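Local coordinates for similar to hydroxylamine oxidoreductase (PDB 6H5L) that acts as the multihaem reductase subunit of an anammox hydroxylamine oxidoreductase-like complex, passing electrons along an extended chain of c-type haems, at the heme c site and the interface of chains A and B. Coordinates in Å, arbitrary orientation; residue numbers count along the deposited sequence, not the author numbering. Chains: chain A/B, Similar to hydroxylamine oxidoreductase; chain C, Conserved hypothetical cytochrome protein.

Contact 1: the heme c site. Residues chain A 53, 60, 63, 66, 68, 71, 80, 83-84, 91, 129, 132-133, 141, 143-144, 210, 215-216, 218; chain B 354-355, 357; chain C 33. With HEC (heme c), chain D; HEC (heme c), chain E.
Two neighbouring HEC (heme c) groups, chains D and E (haems D and E below), sit almost wholly buried here, each bis-histidine ligated, as suits electron-transfer haems. In haem D the CXXCH proximal ligand A:His84 and the distal A:His68 meet the iron from opposite faces, their NE2 atoms subtending 164°; A:His68 ND1 is steadied by the A:Leu66 carbonyl O, which it meets from above the carbonyl plane. Haem E has A:His133 as proximal and A:His216 as distal ligand. Thioethers fix the vinyl-derived arms: A:Cys80 and A:Cys83 on haem D, A:Cys129 and A:Cys132 on haem E. The haems interlock, methyl CMA of haem D lying over one face of A:His133, 3.4 Å from its ND1, and CMB of haem E over A:His84. On haem E, A:Ile91 CG2 and A:Pro144 CG press on pyrrole faces. A:Arg215 bends at chi3 (-45°), laying CD over a pyrrole while NE salt-bridges propionate O1A at 3.0 Å and NH1 salt-bridges A:Asp210 OD2. An alanine here would probably leave the propionate and A:Asp210 less well compensated and loosen the cover over the pyrrole. Chain B reaches in to the propionates: B:His354 ND1 donates a hydrogen bond to O2A of haem E, and B:Ser355 OG one to O1A of haem D, shared with A:Tyr53 OH. Propionate O2A of haem D accepts from A:Tyr60 OH at 2.8 Å and takes a salt bridge from B:Arg357 NH1 at 3.0 Å, the oxygen lying in the guanidinium plane.

Contact 2: the interface of chains A and B. Residues chain A 508-509, 511-512, 515; chain B 507-508, 511, 514.
Leucine meets leucine at the apolar centre, where the long C-terminal helices 480-513 of two copies of the protein come together. A:Leu508 CD2 and B:Leu508 CD1 touch tip to tip at 4.0 Å, a loose contact. The side chains of A:Ile511 and B:Ile511 play different parts: A:Ile511 stays at the back and loses little surface, whereas B:Ile511 pushes forward. With CG1 anti to the carbonyl carbon (chi1 -72°) and the chain running on straight, B:Ile511 brings CD1 crosswise against the aliphatic part of A:Glu512, 3.7 Å from CG. Farther along, past the helix ends, A:Ile515 has CG1 anti to the backbone N and points CD1 at B:Thr514, 3.5 Å from its hydroxyl OG1.

On the other flank B:Arg507 stretches out fully, CG anti to the backbone N (chi1 -175°), and serves both apolar and polar neighbours. Its CD lies 3.7 Å from A:Leu508 CD2, and A:Leu508 CB sits above the centre of one guanidinium face. The edge of that group carries the salt bridge: NE donates a hydrogen bond of 2.6 Å to A:Glu512 OE2. A:Glu512 OE2 and CD lie close to the guanidinium plane, but the carboxylate is turned 56° against it, so NE meets OE2 from above the carboxylate plane. NH2 adds weak bonds to both carboxylate oxygens. A:Glu512, extended beyond CG, is thus held by its stem and its tip. This small, lopsided patch, part of a larger interface that is not exactly two-fold, probably helps to pin the C-terminal helix ends of adjacent subunits together in the assembly.

Contact 1: the heme c site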
loop_
_atom_site.group_PDB
_atom_site.type_symbol
_atom_site.label_atom_id
_atom_site.label_comp_id
_atom_site.label_asym_id
_atom_site.label_seq_id
_atom_site.Cartn_x
_atom_site.Cartn_y
_atom_site.Cartn_z
ATOM N N TYR A 53 4.179 49.387 8.239
ATOM C CA TYR A 53 3.618 48.067 7.996
ATOM C C TYR A 53 2.325 47.811 8.757
ATOM O O TYR A 53 1.461 47.092 8.250
ATOM C CB TYR A 53 4.646 46.987 8.360
ATOM C CG TYR A 53 5.950 47.102 7.594
ATOM C CD1 TYR A 53 6.089 46.536 6.331
ATOM C CD2 TYR A 53 7.041 47.773 8.134
ATOM C CE1 TYR A 53 7.278 46.640 5.627
ATOM C CE2 TYR A 53 8.232 47.879 7.438
ATOM C CZ TYR A 53 8.346 47.312 6.186
ATOM O OH TYR A 53 9.532 47.420 5.495
ATOM N N TYR A 60 2.808 54.310 5.393
ATOM C CA TYR A 60 3.813 53.646 4.575
ATOM C C TYR A 60 4.596 54.660 3.748
ATOM O O TYR A 60 4.049 55.662 3.280
ATOM C CB TYR A 60 3.177 52.604 3.655
ATOM C CG TYR A 60 4.195 51.810 2.866
ATOM C CD1 TYR A 60 4.998 50.864 3.488
ATOM C CD2 TYR A 60 4.359 52.012 1.502
ATOM C CE1 TYR A 60 5.935 50.138 2.774
ATOM C CE2 TYR A 60 5.290 51.289 0.779
ATOM C CZ TYR A 60 6.075 50.353 1.421
ATOM O OH TYR A 60 7.005 49.629 0.710
ATOM N N MET A 63 10.347 52.344 -0.573
ATOM C CA MET A 63 11.697 51.845 -0.358
ATOM C C MET A 63 12.729 52.887 -0.781
ATOM O O MET A 63 12.454 53.789 -1.578
ATOM C CB MET A 63 11.917 50.549 -1.134
ATOM C CG MET A 63 11.307 49.319 -0.494
ATOM S SD MET A 63 11.309 47.938 -1.646
ATOM C CE MET A 63 12.968 48.064 -2.304
ATOM N N LEU A 66 16.906 49.806 -3.161
ATOM C CA LEU A 66 16.913 49.232 -4.503
ATOM C C LEU A 66 15.645 49.647 -5.236
ATOM O O LEU A 66 14.538 49.272 -4.835
ATOM C CB LEU A 66 17.032 47.706 -4.449
ATOM C CG LEU A 66 16.899 46.973 -5.783
ATOM C CD1 LEU A 66 17.886 47.506 -6.812
ATOM C CD2 LEU A 66 17.092 45.486 -5.575
ATOM N N HIS A 68 12.651 49.631 -7.523
ATOM C CA HIS A 68 11.819 48.570 -8.077
ATOM C C HIS A 68 11.032 49.013 -9.300
ATOM O O HIS A 68 10.288 48.205 -9.866
ATOM C CB HIS A 68 10.847 48.054 -7.009
ATOM C CG HIS A 68 11.380 46.915 -6.198
ATOM N ND1 HIS A 68 12.620 46.941 -5.595
ATOM C CD2 HIS A 68 10.835 45.716 -5.884
ATOM C CE1 HIS A 68 12.819 45.803 -4.954
ATOM N NE2 HIS A 68 11.750 45.042 -5.112
ATOM N N PHE A 71 11.175 47.081 -12.763
ATOM C CA PHE A 71 10.505 45.785 -12.791
ATOM C C PHE A 71 8.994 45.944 -12.893
ATOM O O PHE A 71 8.321 45.085 -13.475
ATOM C CB PHE A 71 10.882 44.978 -11.550
ATOM C CG PHE A 71 12.354 44.982 -11.251
ATOM C CD1 PHE A 71 13.254 44.392 -12.124
ATOM C CD2 PHE A 71 12.839 45.573 -10.096
ATOM C CE1 PHE A 71 14.609 44.396 -11.854
ATOM C CE2 PHE A 71 14.192 45.580 -9.818
ATOM C CZ PHE A 71 15.078 44.991 -10.699
ATOM N N CYS A 80 10.440 39.395 -10.173
ATOM C CA CYS A 80 10.079 39.396 -8.758
ATOM C C CYS A 80 10.397 38.054 -8.119
ATOM O O CYS A 80 10.966 37.996 -7.024
ATOM C CB CYS A 80 8.593 39.716 -8.584
ATOM S SG CYS A 80 7.960 41.067 -9.603
ATOM N N CYS A 83 14.442 36.951 -8.253
ATOM C CA CYS A 83 15.280 37.611 -7.257
ATOM C C CYS A 83 14.892 37.201 -5.842
ATOM O O CYS A 83 15.737 36.745 -5.065
ATOM C CB CYS A 83 15.181 39.127 -7.412
ATOM S SG CYS A 83 16.384 40.080 -6.458
ATOM N N HIS A 84 13.614 37.359 -5.492
ATOM C CA HIS A 84 13.175 37.055 -4.136
ATOM C C HIS A 84 13.205 35.563 -3.831
ATOM O O HIS A 84 13.135 35.187 -2.656
ATOM C CB HIS A 84 11.772 37.616 -3.901
ATOM C CG HIS A 84 11.745 39.098 -3.690
ATOM N ND1 HIS A 84 11.934 39.676 -2.454
ATOM C CD2 HIS A 84 11.556 40.121 -4.558
ATOM C CE1 HIS A 84 11.862 40.990 -2.568
ATOM N NE2 HIS A 84 11.634 41.287 -3.835
ATOM N N ILE A 91 9.494 33.791 1.879
ATOM C CA ILE A 91 8.281 34.390 1.327
ATOM C C ILE A 91 7.845 33.650 0.070
ATOM O O ILE A 91 6.652 33.399 -0.140
ATOM C CB ILE A 91 8.501 35.889 1.057
ATOM C CG1 ILE A 91 8.575 36.660 2.373
ATOM C CG2 ILE A 91 7.395 36.442 0.187
ATOM C CD1 ILE A 91 8.810 38.138 2.193
ATOM N N CYS A 129 2.986 38.219 -6.827
ATOM C CA CYS A 129 3.485 39.352 -6.054
ATOM C C CYS A 129 3.142 40.670 -6.731
ATOM O O CYS A 129 2.881 41.675 -6.063
ATOM C CB CYS A 129 5.000 39.240 -5.871
ATOM S SG CYS A 129 5.687 37.589 -6.137
ATOM N N CYS A 132 -0.448 41.906 -5.724
ATOM C CA CYS A 132 -0.633 42.436 -4.379
ATOM C C CYS A 132 0.275 43.612 -4.047
ATOM O O CYS A 132 -0.072 44.403 -3.165
ATOM C CB CYS A 132 -0.396 41.337 -3.334
ATOM S SG CYS A 132 -1.769 40.183 -3.091
ATOM N N HIS A 133 1.416 43.760 -4.724
ATOM C CA HIS A 133 2.417 44.733 -4.309
ATOM C C HIS A 133 2.715 45.829 -5.322
ATOM O O HIS A 133 3.201 46.889 -4.916
ATOM C CB HIS A 133 3.741 44.032 -3.964
ATOM C CG HIS A 133 3.691 43.230 -2.699
ATOM N ND1 HIS A 133 3.630 43.812 -1.450
ATOM C CD2 HIS A 133 3.704 41.892 -2.491
ATOM C CE1 HIS A 133 3.602 42.867 -0.528
ATOM N NE2 HIS A 133 3.646 41.693 -1.133
ATOM N N ILE A 141 6.362 50.034 -5.218
ATOM C CA ILE A 141 5.931 48.892 -4.418
ATOM C C ILE A 141 4.982 49.377 -3.328
ATOM O O ILE A 141 5.121 50.485 -2.796
ATOM C CB ILE A 141 7.150 48.141 -3.838
ATOM C CG1 ILE A 141 7.278 46.753 -4.471
ATOM C CG2 ILE A 141 7.065 48.016 -2.319
ATOM C CD1 ILE A 141 7.479 46.771 -5.968
ATOM N N MET A 143 2.414 48.178 0.172
ATOM C CA MET A 143 1.936 47.253 1.189
ATOM C C MET A 143 0.432 47.107 1.014
ATOM O O MET A 143 -0.323 48.059 1.241
ATOM C CB MET A 143 2.288 47.724 2.602
ATOM C CG MET A 143 3.741 47.495 2.988
ATOM S SD MET A 143 4.233 45.760 2.966
ATOM C CE MET A 143 5.521 45.802 1.725
ATOM N N PRO A 144 -0.042 45.930 0.613
ATOM C CA PRO A 144 -1.471 45.771 0.309
ATOM C C PRO A 144 -2.318 45.821 1.573
ATOM O O PRO A 144 -2.221 44.954 2.447
ATOM C CB PRO A 144 -1.536 44.398 -0.374
ATOM C CG PRO A 144 -0.364 43.676 0.163
ATOM C CD PRO A 144 0.717 44.688 0.392
ATOM N N ASP A 210 -3.633 39.779 6.834
ATOM C CA ASP A 210 -2.739 38.656 7.092
ATOM C C ASP A 210 -2.600 38.368 8.581
ATOM O O ASP A 210 -1.582 37.819 9.018
ATOM C CB ASP A 210 -1.365 38.931 6.484
ATOM C CG ASP A 210 -0.709 40.170 7.068
ATOM O OD1 ASP A 210 -1.385 40.905 7.819
ATOM O OD2 ASP A 210 0.481 40.412 6.783
ATOM N N ARG A 215 0.925 35.574 6.597
ATOM C CA ARG A 215 1.403 36.183 5.364
ATOM C C ARG A 215 1.939 35.146 4.386
ATOM O O ARG A 215 2.672 34.227 4.770
ATOM C CB ARG A 215 2.489 37.216 5.667
ATOM C CG ARG A 215 2.218 38.573 5.057
ATOM C CD ARG A 215 3.481 39.400 4.911
ATOM N NE ARG A 215 4.338 39.363 6.091
ATOM C CZ ARG A 215 4.161 40.117 7.170
ATOM N NH1 ARG A 215 3.147 40.967 7.234
ATOM N NH2 ARG A 215 5.003 40.014 8.188
ATOM N N HIS A 216 1.537 35.295 3.124
ATOM C CA HIS A 216 2.129 34.636 1.965
ATOM C C HIS A 216 1.796 33.152 1.897
ATOM O O HIS A 216 2.052 32.506 0.878
ATOM C CB HIS A 216 3.638 34.874 1.949
ATOM C CG HIS A 216 4.004 36.305 1.712
ATOM N ND1 HIS A 216 4.924 36.980 2.484
ATOM C CD2 HIS A 216 3.557 37.196 0.795
ATOM C CE1 HIS A 216 5.034 38.223 2.047
ATOM N NE2 HIS A 216 4.215 38.380 1.023
ATOM N N PHE A 218 -1.527 32.533 3.437
ATOM C CA PHE A 218 -2.933 32.934 3.373
ATOM C C PHE A 218 -3.850 31.717 3.403
ATOM O O PHE A 218 -4.700 31.513 2.535
ATOM C CB PHE A 218 -3.191 33.801 2.143
ATOM C CG PHE A 218 -2.430 35.100 2.151
ATOM C CD1 PHE A 218 -2.781 36.117 3.021
ATOM C CD2 PHE A 218 -1.367 35.304 1.288
ATOM C CE1 PHE A 218 -2.085 37.314 3.033
ATOM C CE2 PHE A 218 -0.670 36.499 1.297
ATOM C CZ PHE A 218 -1.030 37.503 2.168
ATOM N N HIS B 354 12.118 37.726 5.451
ATOM C CA HIS B 354 11.607 39.087 5.463
ATOM C C HIS B 354 12.511 39.971 4.620
ATOM O O HIS B 354 13.650 39.614 4.307
ATOM C CB HIS B 354 11.523 39.662 6.884
ATOM C CG HIS B 354 10.609 38.905 7.795
ATOM N ND1 HIS B 354 9.242 39.081 7.792
ATOM C CD2 HIS B 354 10.867 37.978 8.748
ATOM C CE1 HIS B 354 8.697 38.291 8.700
ATOM N NE2 HIS B 354 9.661 37.610 9.294
ATOM N N SER B 355 11.989 41.136 4.253
ATOM C CA SER B 355 12.830 42.154 3.649
ATOM C C SER B 355 13.778 42.725 4.697
ATOM O O SER B 355 13.471 42.753 5.893
ATOM C CB SER B 355 11.978 43.268 3.039
ATOM O OG SER B 355 11.239 43.955 4.034
ATOM N N ARG B 357 14.454 45.771 5.083
ATOM C CA ARG B 357 13.820 46.959 5.645
ATOM C C ARG B 357 12.885 46.597 6.794
ATOM O O ARG B 357 12.955 47.192 7.875
ATOM C CB ARG B 357 13.065 47.708 4.548
ATOM C CG ARG B 357 12.587 49.088 4.950
ATOM C CD ARG B 357 11.565 49.604 3.956
ATOM N NE ARG B 357 11.309 51.033 4.111
ATOM C CZ ARG B 357 10.304 51.674 3.526
ATOM N NH1 ARG B 357 9.452 51.010 2.757
ATOM N NH2 ARG B 357 10.144 52.976 3.716
ATOM N N LEU C 33 22.309 46.742 1.257
ATOM C CA LEU C 33 21.644 45.445 1.279
ATOM C C LEU C 33 22.619 44.275 1.289
ATOM O O LEU C 33 22.176 43.132 1.433
ATOM C CB LEU C 33 20.697 45.322 0.083
ATOM C CG LEU C 33 19.238 45.756 0.266
ATOM C CD1 LEU C 33 19.098 46.829 1.335
ATOM C CD2 LEU C 33 18.668 46.254 -1.053
HETATM FE FE HEC D . 11.684 43.252 -4.215
HETATM C CHA HEC D . 11.983 44.625 -1.099
HETATM C CHB HEC D . 8.261 43.273 -3.899
HETATM C CHC HEC D . 11.386 42.412 -7.505
HETATM C CHD HEC D . 14.976 42.347 -4.246
HETATM N NA HEC D . 10.361 43.866 -2.780
HETATM C C1A HEC D . 10.702 44.354 -1.532
HETATM C C2A HEC D . 9.481 44.535 -0.769
HETATM C C3A HEC D . 8.454 44.157 -1.542
HETATM C C4A HEC D . 8.986 43.730 -2.822
HETATM C CMA HEC D . 6.960 44.170 -1.153
HETATM C CAA HEC D . 9.399 45.060 0.683
HETATM C CBA HEC D . 9.014 46.536 0.730
HETATM C CGA HEC D . 9.106 47.007 2.160
HETATM O O1A HEC D . 9.637 46.245 3.008
HETATM O O2A HEC D . 8.651 48.142 2.454
HETATM N NB HEC D . 10.108 42.840 -5.454
HETATM C C1B HEC D . 8.775 43.047 -5.158
HETATM C C2B HEC D . 8.025 42.995 -6.397
HETATM C C3B HEC D . 8.889 42.749 -7.392
HETATM C C4B HEC D . 10.216 42.651 -6.818
HETATM C CMB HEC D . 6.493 43.165 -6.511
HETATM C CAB HEC D . 8.570 42.601 -8.896
HETATM C CBB HEC D . 8.105 43.943 -9.506
HETATM N NC HEC D . 12.940 42.446 -5.603
HETATM C C1C HEC D . 12.641 42.314 -6.944
HETATM C C2C HEC D . 13.883 42.177 -7.675
HETATM C C3C HEC D . 14.872 42.041 -6.769
HETATM C C4C HEC D . 14.302 42.282 -5.451
HETATM C CMC HEC D . 13.940 41.852 -9.188
HETATM C CAC HEC D . 16.375 41.784 -7.053
HETATM C CBC HEC D . 16.995 42.886 -7.942
HETATM N ND HEC D . 13.246 43.440 -2.856
HETATM C C1D HEC D . 14.551 43.028 -3.119
HETATM C C2D HEC D . 15.387 43.436 -2.010
HETATM C C3D HEC D . 14.453 44.152 -1.024
HETATM C C4D HEC D . 13.143 44.103 -1.635
HETATM C CMD HEC D . 16.903 43.203 -1.852
HETATM C CAD HEC D . 14.835 44.788 0.332
HETATM C CBD HEC D . 14.794 46.306 0.183
HETATM C CGD HEC D . 15.136 46.994 1.478
HETATM O O1D HEC D . 15.092 48.251 1.509
HETATM O O2D HEC D . 15.451 46.295 2.475
HETATM FE FE HEC E . 3.832 40.096 0.059
HETATM C CHA HEC E . 4.291 42.063 2.812
HETATM C CHB HEC E . 7.266 40.019 -0.414
HETATM C CHC HEC E . 3.423 38.329 -2.837
HETATM C CHD HEC E . 0.396 40.260 0.419
HETATM N NA HEC E . 5.474 40.869 1.027
HETATM C C1A HEC E . 5.428 41.700 2.127
HETATM C C2A HEC E . 6.777 42.117 2.455
HETATM C C3A HEC E . 7.600 41.555 1.552
HETATM C C4A HEC E . 6.796 40.759 0.646
HETATM C CMA HEC E . 9.137 41.676 1.438
HETATM C CAA HEC E . 7.112 43.072 3.633
HETATM C CBA HEC E . 8.210 42.563 4.567
HETATM C CGA HEC E . 7.877 41.209 5.132
HETATM O O1A HEC E . 6.769 41.046 5.706
HETATM O O2A HEC E . 8.731 40.294 5.024
HETATM N NB HEC E . 5.106 39.350 -1.372
HETATM C C1B HEC E . 6.487 39.369 -1.344
HETATM C C2B HEC E . 6.969 38.575 -2.455
HETATM C C3B HEC E . 5.910 38.117 -3.130
HETATM C C4B HEC E . 4.719 38.589 -2.455
HETATM C CMB HEC E . 8.456 38.345 -2.796
HETATM C CAB HEC E . 5.915 37.223 -4.392
HETATM C CBB HEC E . 6.389 35.794 -4.043
HETATM N NC HEC E . 2.211 39.423 -1.000
HETATM C C1C HEC E . 2.276 38.719 -2.186
HETATM C C2C HEC E . 0.933 38.329 -2.557
HETATM C C3C HEC E . 0.088 38.975 -1.741
HETATM C C4C HEC E . 0.877 39.603 -0.693
HETATM C CMC HEC E . 0.573 37.686 -3.916
HETATM C CAC HEC E . -1.458 38.949 -1.812
HETATM C CBC HEC E . -2.024 37.531 -1.598
HETATM N ND HEC E . 2.539 41.059 1.367
HETATM C C1D HEC E . 1.157 40.868 1.397
HETATM C C2D HEC E . 0.644 41.421 2.632
HETATM C C3D HEC E . 1.864 41.975 3.369
HETATM C C4D HEC E . 2.993 41.713 2.511
HETATM C CMD HEC E . -0.816 41.454 3.128
HETATM C CAD HEC E . 1.880 42.683 4.737
HETATM C CBD HEC E . 1.368 44.101 4.532
HETATM C CGD HEC E . 1.604 44.908 5.778
HETATM O O1D HEC E . 1.981 44.312 6.821
HETATM O O2D HEC E . 1.415 46.149 5.717
#

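Contact 2: the interface of chains A and B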
loop_
_atom_site.group_PDB
_atom_site.type_symbol
_atom_site.label_atom_id
_atom_site.label_comp_id
_atom_site.label_asym_id
_atom_site.label_seq_id
_atom_site.Cartn_x
_atom_site.Cartn_y
_atom_site.Cartn_z
ATOM N N LEU A 508 -3.811 59.147 58.532
ATOM C CA LEU A 508 -2.800 60.195 58.428
ATOM C C LEU A 508 -3.422 61.578 58.550
ATOM O O LEU A 508 -2.857 62.465 59.200
ATOM C CB LEU A 508 -2.043 60.064 57.104
ATOM C CG LEU A 508 -0.610 59.533 57.179
ATOM C CD1 LEU A 508 -0.552 58.189 57.892
ATOM C CD2 LEU A 508 -0.007 59.427 55.787
ATOM N N ALA A 509 -4.585 61.784 57.927
ATOM C CA ALA A 509 -5.244 63.083 58.010
ATOM C C ALA A 509 -5.740 63.365 59.423
ATOM O O ALA A 509 -5.678 64.508 59.891
ATOM C CB ALA A 509 -6.398 63.153 57.013
ATOM N N ILE A 511 -4.257 62.691 61.998
ATOM C CA ILE A 511 -3.088 63.136 62.749
ATOM C C ILE A 511 -2.657 64.533 62.322
ATOM O O ILE A 511 -2.277 65.355 63.160
ATOM C CB ILE A 511 -1.944 62.113 62.583
ATOM C CG1 ILE A 511 -2.260 60.835 63.369
ATOM C CG2 ILE A 511 -0.600 62.716 62.995
ATOM C CD1 ILE A 511 -1.253 59.722 63.168
ATOM N N GLU A 512 -2.726 64.827 61.020
ATOM C CA GLU A 512 -2.375 66.158 60.534
ATOM C C GLU A 512 -3.331 67.229 61.037
ATOM O O GLU A 512 -3.010 68.419 60.946
ATOM C CB GLU A 512 -2.344 66.175 59.003
ATOM C CG GLU A 512 -1.293 65.268 58.390
ATOM C CD GLU A 512 -1.335 65.260 56.874
ATOM O OE1 GLU A 512 -2.239 65.899 56.297
ATOM O OE2 GLU A 512 -0.462 64.612 56.260
ATOM N N ILE A 515 -2.418 67.984 64.985
ATOM C CA ILE A 515 -1.088 68.570 65.089
ATOM C C ILE A 515 -1.114 70.070 64.865
ATOM O O ILE A 515 -0.056 70.718 64.908
ATOM C CB ILE A 515 -0.108 67.899 64.109
ATOM C CG1 ILE A 515 1.334 68.076 64.595
ATOM C CG2 ILE A 515 -0.316 68.458 62.696
ATOM C CD1 ILE A 515 2.384 67.398 63.736
ATOM N N ARG B 507 6.021 62.563 53.470
ATOM C CA ARG B 507 4.899 63.037 54.272
ATOM C C ARG B 507 5.073 62.660 55.738
ATOM O O ARG B 507 4.833 63.482 56.631
ATOM C CB ARG B 507 3.593 62.466 53.720
ATOM C CG ARG B 507 2.340 62.978 54.404
ATOM C CD ARG B 507 1.104 62.332 53.802
ATOM N NE ARG B 507 -0.136 62.934 54.282
ATOM C CZ ARG B 507 -1.347 62.538 53.903
ATOM N NH1 ARG B 507 -1.480 61.540 53.040
ATOM N NH2 ARG B 507 -2.425 63.139 54.386
ATOM N N LEU B 508 5.488 61.420 56.004
ATOM C CA LEU B 508 5.714 60.991 57.380
ATOM C C LEU B 508 6.838 61.785 58.030
ATOM O O LEU B 508 6.743 62.162 59.204
ATOM C CB LEU B 508 6.026 59.493 57.419
ATOM C CG LEU B 508 4.928 58.573 57.956
ATOM C CD1 LEU B 508 3.623 58.765 57.196
ATOM C CD2 LEU B 508 5.373 57.121 57.898
ATOM N N ILE B 511 5.950 65.197 59.211
ATOM C CA ILE B 511 5.211 65.187 60.469
ATOM C C ILE B 511 6.139 64.939 61.651
ATOM O O ILE B 511 5.984 65.554 62.710
ATOM C CB ILE B 511 4.084 64.136 60.401
ATOM C CG1 ILE B 511 2.964 64.621 59.472
ATOM C CG2 ILE B 511 3.557 63.800 61.798
ATOM C CD1 ILE B 511 1.867 63.603 59.243
ATOM N N THR B 514 7.625 68.433 62.578
ATOM C CA THR B 514 6.722 69.360 63.253
ATOM C C THR B 514 6.097 68.761 64.507
ATOM O O THR B 514 5.092 69.287 65.005
ATOM C CB THR B 514 5.618 69.832 62.299
ATOM O OG1 THR B 514 4.948 68.696 61.736
ATOM C CG2 THR B 514 6.201 70.685 61.172
#

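Contact 1 and contact 2 lie about 65 Å apart, measured between the centres of their C-alpha atoms, and share no residue, yet both join chain A to chain B. In contact 1, chain B enters with the residues around the start of helix 356-389, and chain C adds a leucine beside haem D; in contact 2 the far ends of helices 480-513 meet. The same pair of subunits is therefore tied at widely separated points, one at the haems and one at the C-terminal tips. Such spacing would probably limit rocking between subunits and help keep haem positions steady within the deposited assembly of six plus six chains.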